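Local coordinates for protein putative sugar isomerase (Parabacteroides distasonis, PDB 3LMZ) that probably interconverts isomeric sugars, using a xylose isomerase-like TIM barrel, at residues 21-26 and 229-234; 27-32 and 235-240; 126-131 and 155-160. One frame throughout, in Å; residues are numbered along the deposited sequence. Where two conformers were deposited one is given.

Contact 1. Residues 21-26 and 229-234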
loop_
_atom_site.group_PDB
_atom_site.type_symbol
_atom_site.label_atom_id
_atom_site.label_comp_id
_atom_site.label_asym_id
_atom_site.label_seq_id
_atom_site.Cartn_x
_atom_site.Cartn_y
_atom_site.Cartn_z
ATOM N N GLY A 21 10.500 -8.718 -4.092
ATOM C CA GLY A 21 11.304 -7.979 -5.064
ATOM C C GLY A 21 10.458 -7.205 -6.041
ATOM O O GLY A 21 9.225 -7.125 -5.923
HETATM N N MSE A 22 11.139 -6.598 -7.008
HETATM C CA MSE A 22 10.490 -5.926 -8.116
HETATM C C MSE A 22 11.009 -6.476 -9.436
HETATM O O MSE A 22 12.186 -6.638 -9.662
HETATM C CB MSE A 22 10.750 -4.420 -8.065
HETATM C CG MSE A 22 9.900 -3.619 -9.051
HETATM SE SE MSE A 22 8.216 -3.235 -8.125
HETATM C CE MSE A 22 8.802 -1.843 -6.975
ATOM N N ALA A 23 10.036 -6.691 -10.309
ATOM C CA ALA A 23 10.287 -7.128 -11.670
ATOM C C ALA A 23 10.633 -5.827 -12.455
ATOM O O ALA A 23 9.980 -4.781 -12.253
ATOM C CB ALA A 23 8.975 -7.820 -12.237
ATOM N N GLY A 24 11.653 -5.871 -13.323
ATOM C CA GLY A 24 12.112 -4.651 -13.963
ATOM C C GLY A 24 11.104 -4.004 -14.914
ATOM O O GLY A 24 11.096 -2.750 -15.033
ATOM N N TYR A 25 10.254 -4.778 -15.572
ATOM C CA TYR A 25 9.268 -4.217 -16.494
ATOM C C TYR A 25 8.337 -3.204 -15.828
ATOM O O TYR A 25 7.801 -2.296 -16.484
ATOM C CB TYR A 25 8.473 -5.315 -17.188
ATOM C CG TYR A 25 7.555 -4.863 -18.270
ATOM C CD1 TYR A 25 8.074 -4.369 -19.455
ATOM C CD2 TYR A 25 6.180 -4.991 -18.145
ATOM C CE1 TYR A 25 7.217 -3.994 -20.499
ATOM C CE2 TYR A 25 5.334 -4.660 -19.185
ATOM C CZ TYR A 25 5.897 -4.126 -20.353
ATOM O OH TYR A 25 5.140 -3.779 -21.480
ATOM N N THR A 26 8.139 -3.361 -14.505
ATOM C CA THR A 26 7.369 -2.337 -13.782
ATOM C C THR A 26 7.851 -0.913 -14.112
ATOM O O THR A 26 7.062 0.038 -14.160
ATOM C CB THR A 26 7.448 -2.595 -12.304
ATOM O OG1 THR A 26 6.823 -3.845 -12.029
ATOM C CG2 THR A 26 6.765 -1.498 -11.483
ATOM N N SER A 229 8.249 -11.101 -7.115
ATOM C CA SER A 229 8.644 -9.851 -7.750
ATOM C C SER A 229 7.434 -9.169 -8.364
ATOM O O SER A 229 6.713 -9.748 -9.188
ATOM C CB SER A 229 9.708 -10.137 -8.787
ATOM O OG SER A 229 10.903 -10.397 -8.055
ATOM N N LEU A 230 7.134 -7.965 -7.881
ATOM C CA LEU A 230 5.989 -7.251 -8.389
ATOM C C LEU A 230 6.186 -6.778 -9.797
ATOM O O LEU A 230 7.147 -6.096 -10.117
ATOM C CB LEU A 230 5.623 -6.040 -7.477
ATOM C CG LEU A 230 4.515 -5.119 -7.990
ATOM C CD1 LEU A 230 3.184 -5.820 -8.059
ATOM C CD2 LEU A 230 4.436 -3.796 -7.161
ATOM N N GLU A 231 5.280 -7.192 -10.667
ATOM C CA GLU A 231 5.265 -6.738 -12.063
ATOM C C GLU A 231 3.969 -5.988 -12.292
ATOM O O GLU A 231 2.902 -6.551 -12.557
ATOM C CB GLU A 231 5.425 -7.899 -13.040
ATOM C CG GLU A 231 5.633 -7.427 -14.455
ATOM C CD GLU A 231 6.059 -8.545 -15.386
ATOM O OE1 GLU A 231 5.289 -9.545 -15.509
ATOM O OE2 GLU A 231 7.134 -8.405 -15.994
ATOM N N TYR A 232 4.055 -4.683 -12.107
ATOM C CA TYR A 232 2.885 -3.795 -12.111
ATOM C C TYR A 232 2.639 -3.194 -13.483
ATOM O O TYR A 232 3.480 -2.440 -13.987
ATOM C CB TYR A 232 3.025 -2.656 -11.078
ATOM C CG TYR A 232 1.746 -1.938 -10.853
ATOM C CD1 TYR A 232 0.729 -2.572 -10.196
ATOM C CD2 TYR A 232 1.560 -0.651 -11.253
ATOM C CE1 TYR A 232 -0.547 -1.929 -10.011
ATOM C CE2 TYR A 232 0.331 0.030 -11.028
ATOM C CZ TYR A 232 -0.719 -0.641 -10.456
ATOM O OH TYR A 232 -1.923 0.015 -10.239
ATOM N N GLU A 233 1.527 -3.587 -14.138
ATOM C CA GLU A 233 1.264 -3.285 -15.553
ATOM C C GLU A 233 -0.012 -2.485 -15.740
ATOM O O GLU A 233 -0.816 -2.704 -16.622
ATOM C CB GLU A 233 1.178 -4.583 -16.375
ATOM C CG GLU A 233 2.428 -5.457 -16.200
ATOM C CD GLU A 233 2.356 -6.873 -16.806
ATOM O OE1 GLU A 233 1.293 -7.633 -16.751
ATOM O OE2 GLU A 233 3.458 -7.238 -17.280
ATOM N N LYS A 234 -0.208 -1.545 -14.871
ATOM C CA LYS A 234 -1.285 -0.577 -14.937
ATOM C C LYS A 234 -0.666 0.800 -14.777
ATOM O O LYS A 234 0.333 0.953 -14.055
ATOM C CB LYS A 234 -2.257 -0.858 -13.806
ATOM C CG LYS A 234 -3.328 0.242 -13.585
ATOM C CD LYS A 234 -4.385 -0.169 -12.626
ATOM C CE LYS A 234 -5.438 0.958 -12.355
ATOM N NZ LYS A 234 -6.562 0.409 -11.513
HETATM O O HOH W 1 9.884 -7.782 -15.867
HETATM O O HOH W 2 4.288 0.192 -14.028
#
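Thr26 OG1 lies beside its own backbone N and anti to the carbonyl carbon (chi1 -64°), which sets the hydroxyl against the backbone of Leu230 and Tyr232. There it works both ways: OG1 gives its proton to Leu230 O at 3.0 Å and accepts from Tyr232 N at 2.9 Å. Ala23 N also donates to Leu230 O, 3.0 Å away, and the two donors approach that carbonyl from opposite faces of its plane. Just before this, parallel strands 19-22 and 227-230 pair through Leu230 N to Gly21 O. Ala23 CB packs on Glu231 CB at 3.6 Å. Glu231 CG stands anti to the backbone N (chi1 -171°); beyond it the chain runs on extended, OE2 comes within 3.6 Å of Tyr25 CB, and one water joins OE2 to Tyr25 N. Glu233 OE2 approaches the Tyr25 ring at CD2, its carboxylate plane nearly perpendicular to the ring. Lys191 forms salt bridges with OE1 of both Glu231 and Glu233, while Glu231 OE2 hydrogen-bonds a citrate probably left from crystallisation. Hydroxyl and backbone bonds thus fix the strand exits where Glu231 binds the citrate and Glu233 lies close by, consistent with a sugar pocket at the C-terminal mouth of the barrel.

Contact 2. Residues 27-32 and 235-240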
loop_
_atom_site.group_PDB
_atom_site.type_symbol
_atom_site.label_atom_id
_atom_site.label_comp_id
_atom_site.label_asym_id
_atom_site.label_seq_id
_atom_site.Cartn_x
_atom_site.Cartn_y
_atom_site.Cartn_z
ATOM N N PHE A 27 9.199 -0.772 -14.271
ATOM C CA PHE A 27 9.871 0.493 -14.510
ATOM C C PHE A 27 10.369 0.596 -15.954
ATOM O O PHE A 27 11.301 1.354 -16.214
ATOM C CB PHE A 27 11.012 0.624 -13.485
ATOM C CG PHE A 27 10.529 0.856 -12.092
ATOM C CD1 PHE A 27 10.156 2.128 -11.671
ATOM C CD2 PHE A 27 10.366 -0.204 -11.213
ATOM C CE1 PHE A 27 9.672 2.339 -10.389
ATOM C CE2 PHE A 27 9.872 0.029 -9.932
ATOM C CZ PHE A 27 9.507 1.276 -9.550
ATOM N N VAL A 28 9.650 0.049 -16.936
ATOM C CA VAL A 28 10.078 0.155 -18.333
ATOM C C VAL A 28 10.185 1.592 -18.798
ATOM O O VAL A 28 11.016 1.900 -19.652
ATOM C CB VAL A 28 9.142 -0.647 -19.267
ATOM C CG1 VAL A 28 7.686 -0.074 -19.283
ATOM C CG2 VAL A 28 9.716 -0.753 -20.712
ATOM N N ASN A 29 9.363 2.498 -18.233
ATOM C CA ASN A 29 9.366 3.882 -18.624
ATOM C C ASN A 29 10.294 4.803 -17.794
ATOM O O ASN A 29 10.285 6.050 -17.987
ATOM C CB ASN A 29 7.926 4.444 -18.629
ATOM C CG ASN A 29 7.069 3.834 -19.745
ATOM O OD1 ASN A 29 7.561 3.662 -20.854
ATOM N ND2 ASN A 29 5.849 3.463 -19.441
ATOM N N PHE A 30 11.076 4.206 -16.873
ATOM C CA PHE A 30 11.910 4.908 -15.925
ATOM C C PHE A 30 13.340 4.434 -15.898
ATOM O O PHE A 30 13.611 3.251 -16.164
ATOM C CB PHE A 30 11.287 4.867 -14.536
ATOM C CG PHE A 30 9.913 5.491 -14.542
ATOM C CD1 PHE A 30 9.762 6.867 -14.509
ATOM C CD2 PHE A 30 8.813 4.729 -14.807
ATOM C CE1 PHE A 30 8.510 7.483 -14.613
ATOM C CE2 PHE A 30 7.559 5.311 -14.926
ATOM C CZ PHE A 30 7.400 6.709 -14.832
ATOM N N ASP A 31 14.262 5.342 -15.620
ATOM C CA ASP A 31 15.657 4.984 -15.522
ATOM C C ASP A 31 16.000 4.224 -14.257
ATOM O O ASP A 31 15.196 4.071 -13.322
ATOM C CB ASP A 31 16.602 6.161 -15.781
ATOM C CG ASP A 31 16.478 7.249 -14.799
ATOM O OD1 ASP A 31 16.025 7.003 -13.665
ATOM O OD2 ASP A 31 16.896 8.393 -15.131
ATOM N N LEU A 32 17.226 3.734 -14.232
ATOM C CA LEU A 32 17.660 2.949 -13.059
ATOM C C LEU A 32 17.682 3.771 -11.772
ATOM O O LEU A 32 17.301 3.244 -10.713
ATOM C CB LEU A 32 19.023 2.318 -13.326
ATOM C CG LEU A 32 19.569 1.443 -12.215
ATOM C CD1 LEU A 32 18.702 0.274 -11.961
ATOM C CD2 LEU A 32 21.008 1.029 -12.613
ATOM N N ASP A 235 -1.180 1.830 -15.452
ATOM C CA ASP A 235 -0.718 3.196 -15.334
ATOM C C ASP A 235 0.813 3.322 -15.529
ATOM O O ASP A 235 1.512 3.982 -14.775
ATOM C CB ASP A 235 -1.105 3.775 -13.978
ATOM C CG ASP A 235 -2.601 3.922 -13.816
ATOM O OD1 ASP A 235 -3.339 4.139 -14.818
ATOM O OD2 ASP A 235 -3.073 3.825 -12.665
HETATM N N MSE A 236 1.355 2.586 -16.507
HETATM C CA MSE A 236 2.793 2.395 -16.587
HETATM C C MSE A 236 3.581 3.680 -16.890
HETATM O O MSE A 236 4.785 3.698 -16.657
HETATM C CB MSE A 236 3.160 1.297 -17.609
HETATM C CG MSE A 236 2.538 -0.051 -17.272
HETATM SE SE MSE A 236 3.318 -1.498 -18.224
HETATM C CE MSE A 236 4.876 -1.697 -17.116
ATOM N N LYS A 237 2.930 4.751 -17.362
ATOM C CA LYS A 237 3.589 6.048 -17.482
ATOM C C LYS A 237 3.653 6.842 -16.166
ATOM O O LYS A 237 4.370 7.851 -16.087
ATOM C CB LYS A 237 2.911 6.897 -18.557
ATOM C CG LYS A 237 3.020 6.276 -19.906
ATOM C CD LYS A 237 2.221 7.058 -20.974
ATOM C CE LYS A 237 0.760 6.653 -21.026
ATOM N NZ LYS A 237 0.544 5.494 -21.985
ATOM N N ASP A 238 2.878 6.433 -15.159
ATOM C CA ASP A 238 2.882 7.055 -13.810
ATOM C C ASP A 238 2.383 6.061 -12.761
ATOM O O ASP A 238 1.311 6.231 -12.217
ATOM C CB ASP A 238 2.064 8.365 -13.815
ATOM C CG ASP A 238 2.148 9.126 -12.505
ATOM O OD1 ASP A 238 3.023 8.822 -11.684
ATOM O OD2 ASP A 238 1.291 10.029 -12.293
ATOM N N PRO A 239 3.176 5.000 -12.532
ATOM C CA PRO A 239 2.664 3.839 -11.794
ATOM C C PRO A 239 2.844 3.874 -10.252
ATOM O O PRO A 239 2.491 2.918 -9.527
ATOM C CB PRO A 239 3.517 2.714 -12.383
ATOM C CG PRO A 239 4.875 3.363 -12.631
ATOM C CD PRO A 239 4.475 4.698 -13.209
ATOM N N PHE A 240 3.525 4.936 -9.779
ATOM C CA PHE A 240 4.080 4.957 -8.434
ATOM C C PHE A 240 2.987 4.700 -7.372
ATOM O O PHE A 240 3.188 3.871 -6.429
ATOM C CB PHE A 240 4.833 6.263 -8.184
ATOM C CG PHE A 240 5.969 6.425 -9.135
ATOM C CD1 PHE A 240 7.179 5.803 -8.908
ATOM C CD2 PHE A 240 5.792 7.138 -10.316
ATOM C CE1 PHE A 240 8.201 5.920 -9.855
ATOM C CE2 PHE A 240 6.804 7.245 -11.263
ATOM C CZ PHE A 240 8.016 6.657 -11.010
HETATM O O HOH W 3 7.095 2.064 -16.224
#
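Phe30 CG lies beside its backbone N (chi1 -59°), and from there the ring meets Phe240 tip to tip in a T-shaped (edge-to-face) pair, with centroids 4.9 Å apart and planes at 70°. Phe240 presents its edge: CZ stands over the centre of the Phe30 ring, 3.7 Å from Phe30 CE1. The rim of Phe30 is occupied by two backbone carbonyls near the ring plane, Lys237 O at 3.5 Å from CZ and Met236 O at 3.6 Å from CE2. An alanine in place of Phe30 would probably open a gap beside Pro239 and leave the Phe240 edge without the ring face it packs against.

Apolar contacts extend the cluster. Pro239 CD meets Phe30 CE2 at 3.6 Å, Phe240 CE1 lies at the edge of the Phe27 ring, and the methyl CE of Met236, a selenomethionine, touches Val28 CG1.

The polar link centres on Met236 O. Asn29 ND2 donates to it at 3.0 Å in an almost straight bond (173°); the acceptor lies in the amide plane, whereas ND2 sits well above the carbonyl plane. A water donates to the same oxygen and accepts from Asn29 N.

Each segment begins with a type I turn, follows barrel strand 19-22 or 227-230, and leads into helix 32-41 or 240-256. Phe27 packs on Thr35 and Leu39 of helix 32-41, Phe240 on Thr38 of that helix and on Leu241 of the second subunit, whose Arg41 also hydrogen-bonds Asp238 O.

Contact 3. Residues 126-131 and 155-160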
loop_
_atom_site.group_PDB
_atom_site.type_symbol
_atom_site.label_atom_id
_atom_site.label_comp_id
_atom_site.label_asym_id
_atom_site.label_seq_id
_atom_site.Cartn_x
_atom_site.Cartn_y
_atom_site.Cartn_z
ATOM N N ASP A 126 25.763 -24.146 -14.656
ATOM C CA ASP A 126 25.122 -24.439 -13.372
ATOM C C ASP A 126 24.275 -23.247 -12.902
ATOM O O ASP A 126 24.430 -22.747 -11.776
ATOM C CB ASP A 126 26.139 -24.798 -12.287
ATOM C CG ASP A 126 25.471 -25.347 -11.018
ATOM O OD1 ASP A 126 24.286 -25.875 -11.030
ATOM O OD2 ASP A 126 26.153 -25.284 -9.957
ATOM N N PHE A 127 23.357 -22.812 -13.765
ATOM C CA PHE A 127 22.378 -21.772 -13.470
ATOM C C PHE A 127 20.954 -22.381 -13.509
ATOM O O PHE A 127 20.728 -23.404 -14.173
ATOM C CB PHE A 127 22.401 -20.633 -14.540
ATOM C CG PHE A 127 23.665 -19.823 -14.582
ATOM C CD1 PHE A 127 24.567 -19.795 -13.556
ATOM C CD2 PHE A 127 23.890 -19.003 -15.695
ATOM C CE1 PHE A 127 25.719 -19.002 -13.621
ATOM C CE2 PHE A 127 25.013 -18.208 -15.758
ATOM C CZ PHE A 127 25.908 -18.198 -14.737
ATOM N N HIS A 128 20.040 -21.774 -12.760
ATOM C CA HIS A 128 18.623 -22.029 -12.917
ATOM C C HIS A 128 18.089 -21.089 -14.000
ATOM O O HIS A 128 18.580 -19.980 -14.218
ATOM C CB HIS A 128 17.892 -21.857 -11.602
ATOM C CG HIS A 128 18.059 -23.009 -10.646
ATOM N ND1 HIS A 128 19.230 -23.209 -9.938
ATOM C CD2 HIS A 128 17.219 -24.005 -10.288
ATOM C CE1 HIS A 128 19.087 -24.282 -9.173
ATOM N NE2 HIS A 128 17.867 -24.769 -9.352
ATOM N N TYR A 129 17.054 -21.556 -14.690
ATOM C CA TYR A 129 16.440 -20.893 -15.802
ATOM C C TYR A 129 14.919 -20.970 -15.635
ATOM O O TYR A 129 14.352 -22.061 -15.580
ATOM C CB TYR A 129 16.843 -21.571 -17.114
ATOM C CG TYR A 129 16.461 -20.831 -18.362
ATOM C CD1 TYR A 129 15.157 -20.898 -18.844
ATOM C CD2 TYR A 129 17.373 -20.106 -19.115
ATOM C CE1 TYR A 129 14.786 -20.238 -20.003
ATOM C CE2 TYR A 129 17.017 -19.451 -20.261
ATOM C CZ TYR A 129 15.739 -19.555 -20.732
ATOM O OH TYR A 129 15.389 -18.899 -21.887
ATOM N N ALA A 130 14.275 -19.811 -15.506
ATOM C CA ALA A 130 12.858 -19.702 -15.191
ATOM C C ALA A 130 12.133 -19.117 -16.404
ATOM O O ALA A 130 12.357 -17.973 -16.735
ATOM C CB ALA A 130 12.637 -18.798 -13.966
ATOM N N ILE A 131 11.287 -19.915 -17.041
ATOM C CA ILE A 131 10.533 -19.507 -18.242
ATOM C C ILE A 131 9.311 -18.660 -17.799
ATOM O O ILE A 131 8.477 -19.108 -16.981
ATOM C CB ILE A 131 10.046 -20.718 -19.064
ATOM C CG1 ILE A 131 11.235 -21.519 -19.595
ATOM C CG2 ILE A 131 9.127 -20.227 -20.201
ATOM C CD1 ILE A 131 10.934 -22.892 -20.058
ATOM N N ASP A 155 16.476 -30.997 -17.705
ATOM C CA ASP A 155 17.303 -30.784 -16.541
ATOM C C ASP A 155 16.454 -30.149 -15.405
ATOM O O ASP A 155 15.632 -29.259 -15.661
ATOM C CB ASP A 155 18.424 -29.815 -16.921
ATOM C CG ASP A 155 19.520 -29.747 -15.899
ATOM O OD1 ASP A 155 19.262 -29.124 -14.835
ATOM O OD2 ASP A 155 20.605 -30.350 -16.135
ATOM N N PRO A 156 16.683 -30.595 -14.159
ATOM C CA PRO A 156 15.955 -30.061 -13.015
ATOM C C PRO A 156 16.091 -28.551 -12.806
ATOM O O PRO A 156 15.252 -27.945 -12.107
ATOM C CB PRO A 156 16.575 -30.801 -11.857
ATOM C CG PRO A 156 17.054 -32.030 -12.397
ATOM C CD PRO A 156 17.515 -31.751 -13.788
ATOM N N ARG A 157 17.148 -27.922 -13.362
ATOM C CA ARG A 157 17.366 -26.496 -13.245
ATOM C C ARG A 157 16.548 -25.595 -14.196
ATOM O O ARG A 157 16.647 -24.387 -14.125
ATOM C CB ARG A 157 18.861 -26.214 -13.355
ATOM C CG ARG A 157 19.689 -26.714 -12.179
ATOM C CD ARG A 157 21.158 -26.752 -12.491
ATOM N NE ARG A 157 21.459 -27.783 -13.490
ATOM C CZ ARG A 157 22.667 -28.241 -13.770
ATOM N NH1 ARG A 157 23.753 -27.800 -13.129
ATOM N NH2 ARG A 157 22.821 -29.220 -14.674
ATOM N N ILE A 158 15.746 -26.214 -15.070
ATOM C CA ILE A 158 14.852 -25.520 -15.952
ATOM C C ILE A 158 13.432 -25.594 -15.396
ATOM O O ILE A 158 12.909 -26.639 -15.091
ATOM C CB ILE A 158 14.853 -26.081 -17.359
ATOM C CG1 ILE A 158 16.265 -26.143 -17.946
ATOM C CG2 ILE A 158 13.950 -25.212 -18.205
ATOM C CD1 ILE A 158 16.376 -26.873 -19.318
ATOM N N GLY A 159 12.829 -24.427 -15.199
ATOM C CA GLY A 159 11.453 -24.349 -14.711
ATOM C C GLY A 159 10.742 -23.102 -15.204
ATOM O O GLY A 159 10.971 -22.633 -16.304
HETATM N N MSE A 160 9.954 -22.553 -14.300
HETATM C CA MSE A 160 9.063 -21.425 -14.581
HETATM C C MSE A 160 9.269 -20.261 -13.634
HETATM O O MSE A 160 9.695 -20.409 -12.484
HETATM C CB MSE A 160 7.568 -21.841 -14.535
HETATM C CG MSE A 160 7.015 -22.149 -13.139
HETATM SE SE MSE A 160 5.230 -22.827 -13.271
HETATM C CE MSE A 160 5.684 -24.568 -13.915
#
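Asp155 OD1 is gripped twice by Arg157, the residue that reaches across to Asp126. Arg157 N takes the anti lone pair of Asp155 OD1 at 2.8 Å, closing an Asx turn, and Arg157 NE reaches that OD1 on its syn side at 2.9 Å. NH2 holds OD2, so the guanidinium meets the carboxylate side-on. A bend about CG-CD (chi3 -68°) turns Arg157 NE back toward Asp155, while Arg157 NH1 extends to Asp126 OD1 at 2.9 Å in a salt bridge. Asp126 OD1 lies in the guanidinium plane, whereas NH1 stands above the plane of the Asp126 carboxylate. Arg157 CG sits over the centre of the His128 ring, 3.9 Å from its centroid, a CH-pi contact. Phe127 O, buried against Arg157 CB, finds no polar partner. Parallel strand bonds follow: Tyr129 N to Arg157 O, Gly159 N to Tyr129 O at 2.8 Å, and Ile131 N to Gly159 O. Strands 128-132 and 158-163 belong to a beta-alpha-beta unit crossing over through helix 144-151, whose Thr151 packs on Ile131 and Ile158; strand 105-110 pairs on the far side of 128-132, and Lys123 of helix 115-125 gives Asp155 a second salt bridge.

Overall arrangement
Contacts 1 and 3 are both buried parallel strand pairs of the same TIM-barrel sheet, about 21 Å apart between centres and not touching. Contact 3 joins strands successive within one beta-alpha-beta unit and puts its salt-bridge network before the paired strands; contact 1 joins the first and last barrel strands, closing the ring, and has its acidic groups after them, beside the bound citrate. Contact 2 continues both segments of contact 1 outward, touching it through Met22 and Phe27, and is only partly buried. There aromatic packing and one hydrogen bond from a side-chain amide replace strand pairing, and the second subunit comes within reach. Contact 2 lies about 29 Å from contact 3, across the chain's centre.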